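Local coordinates for protein ShdD (Sedimentibacter hydroxybenzoicus, PDB 7AE5) that takes part in the non-oxidative decarboxylation and detoxification of phenolic derivatives under anaerobic conditions, its precise biochemical role being unknown, at residues 2-7 with 33-38; 10-15 with 27-32. All coordinates share one frame; numbering follows the deposited sequence.

Contact 1 of 2, residues 2-7 with 33-38; sequences KCHRCG and YSWRST. With ZN (zinc ion), chain Z.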
loop_
_atom_site.group_PDB
_atom_site.type_symbol
_atom_site.label_atom_id
_atom_site.label_comp_id
_atom_site.label_asym_id
_atom_site.label_seq_id
_atom_site.Cartn_x
_atom_site.Cartn_y
_atom_site.Cartn_z
ATOM N N LYS H 2 33.123 -47.498 -5.463
ATOM C CA LYS H 2 33.293 -46.153 -4.938
ATOM C C LYS H 2 32.035 -45.665 -4.227
ATOM O O LYS H 2 30.919 -46.121 -4.486
ATOM C CB LYS H 2 33.657 -45.188 -6.066
ATOM C CG LYS H 2 34.910 -45.583 -6.840
ATOM C CD LYS H 2 35.370 -44.487 -7.799
ATOM C CE LYS H 2 34.267 -43.476 -8.086
ATOM N NZ LYS H 2 34.731 -42.402 -9.009
ATOM N N CYS H 3 32.239 -44.716 -3.317
ATOM C CA CYS H 3 31.126 -44.068 -2.641
ATOM C C CYS H 3 30.364 -43.192 -3.630
ATOM O O CYS H 3 30.953 -42.343 -4.305
ATOM C CB CYS H 3 31.640 -43.237 -1.467
ATOM S SG CYS H 3 30.495 -41.972 -0.887
ATOM N N HIS H 4 29.049 -43.402 -3.717
ATOM C CA HIS H 4 28.248 -42.720 -4.728
ATOM C C HIS H 4 28.160 -41.217 -4.499
ATOM O O HIS H 4 27.854 -40.479 -5.442
ATOM C CB HIS H 4 26.840 -43.318 -4.769
ATOM C CG HIS H 4 26.812 -44.772 -5.125
ATOM N ND1 HIS H 4 27.025 -45.768 -4.198
ATOM C CD2 HIS H 4 26.599 -45.397 -6.308
ATOM C CE1 HIS H 4 26.943 -46.945 -4.793
ATOM N NE2 HIS H 4 26.686 -46.748 -6.073
ATOM N N ARG H 5 28.428 -40.747 -3.282
ATOM C CA ARG H 5 28.265 -39.334 -2.960
ATOM C C ARG H 5 29.536 -38.528 -3.217
ATOM O O ARG H 5 29.487 -37.478 -3.863
ATOM C CB ARG H 5 27.831 -39.178 -1.501
ATOM C CG ARG H 5 27.888 -37.750 -0.990
ATOM C CD ARG H 5 26.852 -37.519 0.093
ATOM N NE ARG H 5 27.352 -37.879 1.414
ATOM C CZ ARG H 5 26.634 -37.820 2.526
ATOM N NH1 ARG H 5 25.371 -37.426 2.512
ATOM N NH2 ARG H 5 27.195 -38.167 3.681
ATOM N N CYS H 6 30.676 -39.000 -2.717
ATOM C CA CYS H 6 31.924 -38.259 -2.816
ATOM C C CYS H 6 32.971 -38.949 -3.681
ATOM O O CYS H 6 34.062 -38.398 -3.861
ATOM C CB CYS H 6 32.492 -37.999 -1.417
ATOM S SG CYS H 6 33.344 -39.408 -0.696
ATOM N N GLY H 7 32.673 -40.129 -4.220
ATOM C CA GLY H 7 33.564 -40.806 -5.138
ATOM C C GLY H 7 34.757 -41.493 -4.514
ATOM O O GLY H 7 35.573 -42.064 -5.248
ATOM N N TYR H 33 28.653 -41.583 4.069
ATOM C CA TYR H 33 27.527 -42.080 3.290
ATOM C C TYR H 33 27.485 -43.602 3.347
ATOM O O TYR H 33 28.512 -44.272 3.223
ATOM C CB TYR H 33 27.630 -41.611 1.838
ATOM C CG TYR H 33 26.406 -41.913 1.000
ATOM C CD1 TYR H 33 25.215 -41.224 1.196
ATOM C CD2 TYR H 33 26.441 -42.886 0.009
ATOM C CE1 TYR H 33 24.094 -41.497 0.428
ATOM C CE2 TYR H 33 25.327 -43.168 -0.762
ATOM C CZ TYR H 33 24.156 -42.469 -0.548
ATOM O OH TYR H 33 23.046 -42.748 -1.313
ATOM N N SER H 34 26.289 -44.148 3.547
ATOM C CA SER H 34 26.104 -45.587 3.642
ATOM C C SER H 34 24.972 -46.027 2.725
ATOM O O SER H 34 24.062 -45.250 2.420
ATOM C CB SER H 34 25.812 -46.025 5.083
ATOM O OG SER H 34 24.588 -45.484 5.543
ATOM N N TRP H 35 25.036 -47.284 2.290
ATOM C CA TRP H 35 24.037 -47.806 1.367
ATOM C C TRP H 35 24.066 -49.327 1.376
ATOM O O TRP H 35 25.079 -49.950 1.704
ATOM C CB TRP H 35 24.255 -47.270 -0.054
ATOM C CG TRP H 35 25.476 -47.803 -0.742
ATOM C CD1 TRP H 35 25.542 -48.877 -1.582
ATOM C CD2 TRP H 35 26.805 -47.275 -0.661
ATOM N NE1 TRP H 35 26.830 -49.054 -2.023
ATOM C CE2 TRP H 35 27.626 -48.084 -1.473
ATOM C CE3 TRP H 35 27.383 -46.201 0.022
ATOM C CZ2 TRP H 35 28.993 -47.851 -1.620
ATOM C CZ3 TRP H 35 28.739 -45.971 -0.126
ATOM C CH2 TRP H 35 29.528 -46.792 -0.941
ATOM N N ARG H 36 22.930 -49.910 1.006
ATOM C CA ARG H 36 22.777 -51.353 0.902
ATOM C C ARG H 36 23.188 -51.827 -0.485
ATOM O O ARG H 36 23.019 -51.116 -1.481
ATOM C CB ARG H 36 21.328 -51.759 1.182
ATOM C CG ARG H 36 21.167 -53.104 1.872
ATOM C CD ARG H 36 19.696 -53.437 2.083
ATOM N NE ARG H 36 18.982 -52.365 2.769
ATOM C CZ ARG H 36 18.957 -52.205 4.085
ATOM N NH1 ARG H 36 19.599 -53.032 4.894
ATOM N NH2 ARG H 36 18.271 -51.190 4.602
ATOM N N SER H 37 23.731 -53.047 -0.544
ATOM C CA SER H 37 24.136 -53.624 -1.821
ATOM C C SER H 37 22.963 -53.788 -2.777
ATOM O O SER H 37 23.172 -53.864 -3.992
ATOM C CB SER H 37 24.818 -54.976 -1.597
ATOM O OG SER H 37 23.959 -55.879 -0.921
ATOM N N THR H 38 21.735 -53.843 -2.256
ATOM C CA THR H 38 20.552 -53.944 -3.101
ATOM C C THR H 38 20.168 -52.615 -3.736
ATOM O O THR H 38 19.472 -52.612 -4.758
ATOM C CB THR H 38 19.371 -54.485 -2.291
ATOM O OG1 THR H 38 19.017 -53.545 -1.270
ATOM C CG2 THR H 38 19.732 -55.813 -1.647
HETATM ZN ZN ZN Z . 31.830 -40.686 0.522
#
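The imidazole of His4 stands edge-on over the indole of Trp35, a T-shaped pair with the two planes 89° apart and His4 CE1 3.5 Å from Trp35 NE1. His4 ND1 lies 3.6 Å from Trp35 CE2, above the middle of the indole. The six-membered end of the same indole meets the loop backbone obliquely, Trp35 CH2 coming to 3.6 Å from Cys3 CA. A second aromatic, Tyr33, packs against Arg5: CG, anti to the backbone N (chi1 -172°), lies 4.0 Å from Arg5 CB, and CD1 sits over the centre of the guanidinium, the planes inclined at 50°. The guanidinium is held further by Cys31 O, bonded to NH2, and by Gly274 O of the phenolic acid decarboxylase chain, bonded to NH1. In the zinc site, Cys3 SG and Cys6 SG each bind the metal at 2.3 Å, and Cys3 SG accepts a nearly straight bond from Cys6 N. An alanine in place of Trp35 would probably leave the His4 edge without its aromatic face and open a gap beside Cys3. No hydrogen bond crosses between 2-7 and 33-38; aromatic packing joins them, and the N-H donated to Cys3 SG would be expected to temper the negative charge of a zinc-bound thiolate.

Contact 2 of 2, residues 10-15 with 27-32; sequences NVRKMV and VCEKCC. With ZN (zinc ion), chain Z.
Three backbone hydrogen bonds join Asn10 and Arg12 to Val27 and Glu29. Arg12 and Val27 form a hydrogen-bonded antiparallel pair, with Val27 N 3.0 Å from Arg12 O and Arg12 N 3.2 Å from Val27 O. Beyond them Glu29 N gives a nearly straight bond to Asn10 O at 2.9 Å. Between these bonds Val11 and Cys28 make a non-hydrogen-bonded pair, and Val11 CA sends a CA-H...O contact to Val27 O.

The apolar contacts lie on both faces of the sheet. Met14 crosses Val27 at about a right angle and sets its methyl CE 3.7 Å from Val27 CB. On the face shared by Arg12 and Val27 the two side chains run side by side, Val27 CG1 over the centre of the guanidinium; with Arg12 CG between the backbone N and the carbonyl carbon (chi1 69°), CG comes to 4.0 Å from Val27 CG1. On the other face Val11 CG2 packs on Cys28 CB.

The pairing belongs to the beta hairpin of strands 11-16 and 24-28, which carries a classic bulge where Met14 and Val15 both face Val25. At the end of strand 24-28 the chain turns into the second CxxC pair of the Cys4 zinc site, completed by Cys3 and Cys6. Cys28 SG and Cys31 SG each bind zinc at 2.3 Å, and Cys31 N donates to Cys28 SG.

The polar side chains of Asn10, Arg12 and Glu29 meet beside the strands. Glu29 crosses Arg12 at about a right angle with OE2 3.5 Å from Arg12 CD, and no salt bridge forms; the guanidinium instead pairs through NH2 with Asp173 of the phenolic acid decarboxylase chain. Asn10 lays its amide against Glu29 CB, its plane turned 42° from that of the carboxylate.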
loop_
_atom_site.group_PDB
_atom_site.type_symbol
_atom_site.label_atom_id
_atom_site.label_comp_id
_atom_site.label_asym_id
_atom_site.label_seq_id
_atom_site.Cartn_x
_atom_site.Cartn_y
_atom_site.Cartn_z
ATOM N N ASN H 10 37.643 -45.245 -0.326
ATOM C CA ASN H 10 37.800 -45.628 1.077
ATOM C C ASN H 10 36.437 -46.041 1.639
ATOM O O ASN H 10 35.826 -45.365 2.468
ATOM C CB ASN H 10 38.419 -44.490 1.874
ATOM C CG ASN H 10 38.925 -44.934 3.231
ATOM O OD1 ASN H 10 38.887 -46.120 3.563
ATOM N ND2 ASN H 10 39.407 -43.983 4.022
ATOM N N VAL H 11 35.967 -47.190 1.160
ATOM C CA VAL H 11 34.675 -47.751 1.533
ATOM C C VAL H 11 34.912 -49.110 2.176
ATOM O O VAL H 11 35.739 -49.894 1.702
ATOM C CB VAL H 11 33.742 -47.874 0.310
ATOM C CG1 VAL H 11 32.545 -48.764 0.621
ATOM C CG2 VAL H 11 33.290 -46.497 -0.153
ATOM N N ARG H 12 34.194 -49.381 3.264
ATOM C CA ARG H 12 34.285 -50.654 3.962
ATOM C C ARG H 12 32.884 -51.201 4.197
ATOM O O ARG H 12 31.884 -50.490 4.074
ATOM C CB ARG H 12 35.029 -50.515 5.295
ATOM C CG ARG H 12 34.269 -49.716 6.336
ATOM C CD ARG H 12 35.030 -49.642 7.648
ATOM N NE ARG H 12 34.341 -48.796 8.614
ATOM C CZ ARG H 12 33.450 -49.233 9.494
ATOM N NH1 ARG H 12 33.129 -50.515 9.574
ATOM N NH2 ARG H 12 32.867 -48.364 10.313
ATOM N N LYS H 13 32.825 -52.485 4.540
ATOM C CA LYS H 13 31.555 -53.144 4.813
ATOM C C LYS H 13 31.138 -52.894 6.256
ATOM O O LYS H 13 31.871 -53.238 7.191
ATOM C CB LYS H 13 31.659 -54.642 4.543
ATOM C CG LYS H 13 30.440 -55.414 5.004
ATOM C CD LYS H 13 30.134 -56.558 4.068
ATOM C CE LYS H 13 31.186 -57.644 4.165
ATOM N NZ LYS H 13 31.267 -58.186 5.546
ATOM N N MET H 14 29.958 -52.301 6.437
ATOM C CA MET H 14 29.440 -52.054 7.777
ATOM C C MET H 14 28.910 -53.336 8.407
ATOM O O MET H 14 29.374 -53.754 9.474
ATOM C CB MET H 14 28.346 -50.985 7.726
ATOM C CG MET H 14 28.254 -50.129 8.975
ATOM S SD MET H 14 26.638 -49.348 9.128
ATOM C CE MET H 14 26.819 -47.992 7.973
ATOM N N VAL H 15 27.941 -53.977 7.755
ATOM C CA VAL H 15 27.300 -55.169 8.296
ATOM C C VAL H 15 26.880 -56.076 7.152
ATOM O O VAL H 15 26.664 -55.630 6.022
ATOM C CB VAL H 15 26.071 -54.817 9.168
ATOM C CG1 VAL H 15 26.494 -54.431 10.576
ATOM C CG2 VAL H 15 25.262 -53.706 8.511
ATOM N N VAL H 27 29.742 -48.344 3.841
ATOM C CA VAL H 27 29.818 -46.991 4.383
ATOM C C VAL H 27 31.134 -46.357 3.956
ATOM O O VAL H 27 32.192 -46.997 3.995
ATOM C CB VAL H 27 29.662 -46.977 5.921
ATOM C CG1 VAL H 27 30.705 -47.870 6.586
ATOM C CG2 VAL H 27 29.734 -45.549 6.461
ATOM N N CYS H 28 31.061 -45.100 3.531
ATOM C CA CYS H 28 32.244 -44.347 3.146
ATOM C C CYS H 28 32.951 -43.823 4.388
ATOM O O CYS H 28 32.313 -43.264 5.285
ATOM C CB CYS H 28 31.852 -43.192 2.225
ATOM S SG CYS H 28 33.183 -42.042 1.852
ATOM N N GLU H 29 34.269 -44.010 4.444
ATOM C CA GLU H 29 35.041 -43.544 5.588
ATOM C C GLU H 29 35.421 -42.073 5.488
ATOM O O GLU H 29 35.957 -41.523 6.455
ATOM C CB GLU H 29 36.301 -44.397 5.759
ATOM C CG GLU H 29 36.018 -45.833 6.181
ATOM C CD GLU H 29 37.145 -46.440 6.996
ATOM O OE1 GLU H 29 37.517 -45.852 8.034
ATOM O OE2 GLU H 29 37.657 -47.509 6.601
ATOM N N LYS H 30 35.153 -41.424 4.356
ATOM C CA LYS H 30 35.433 -40.000 4.226
ATOM C C LYS H 30 34.213 -39.141 4.552
ATOM O O LYS H 30 34.325 -38.161 5.295
ATOM C CB LYS H 30 35.940 -39.681 2.816
ATOM C CG LYS H 30 36.825 -38.447 2.756
ATOM C CD LYS H 30 36.486 -37.562 1.566
ATOM C CE LYS H 30 37.158 -38.048 0.297
ATOM N NZ LYS H 30 37.114 -37.016 -0.776
ATOM N N CYS H 31 33.043 -39.494 4.017
ATOM C CA CYS H 31 31.852 -38.663 4.152
ATOM C C CYS H 31 30.691 -39.373 4.841
ATOM O O CYS H 31 29.589 -38.810 4.908
ATOM C CB CYS H 31 31.408 -38.151 2.779
ATOM S SG CYS H 31 30.450 -39.331 1.811
ATOM N N CYS H 32 30.900 -40.589 5.343
ATOM C CA CYS H 32 29.944 -41.347 6.150
ATOM C C CYS H 32 28.695 -41.770 5.387
ATOM O O CYS H 32 27.750 -42.275 6.006
ATOM C CB CYS H 32 29.520 -40.577 7.407
ATOM S SG CYS H 32 30.877 -39.815 8.317
HETATM ZN ZN ZN Z . 31.830 -40.686 0.522
#

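Overall arrangement
From the N terminus the chain first passes through loop 2-7, which supplies Cys3 and Cys6, and then enters strand 11-16. Contact 2 closes the hairpin between this strand and strand 24-28, which ends on Cys28 and runs on through the turn to Cys31. The chain then turns into strand 34-36, where contact 1 returns to loop 2-7 and closes a larger loop that encloses the whole of contact 2. The two contacts meet at the zinc, each supplying two of its four cysteines. They also meet through the probable hydrogen bond of Tyr33 O with Cys28 N and the packing of Ser34 CB on Met14 CE, tying the N-terminal loop to the three-stranded antiparallel sheet.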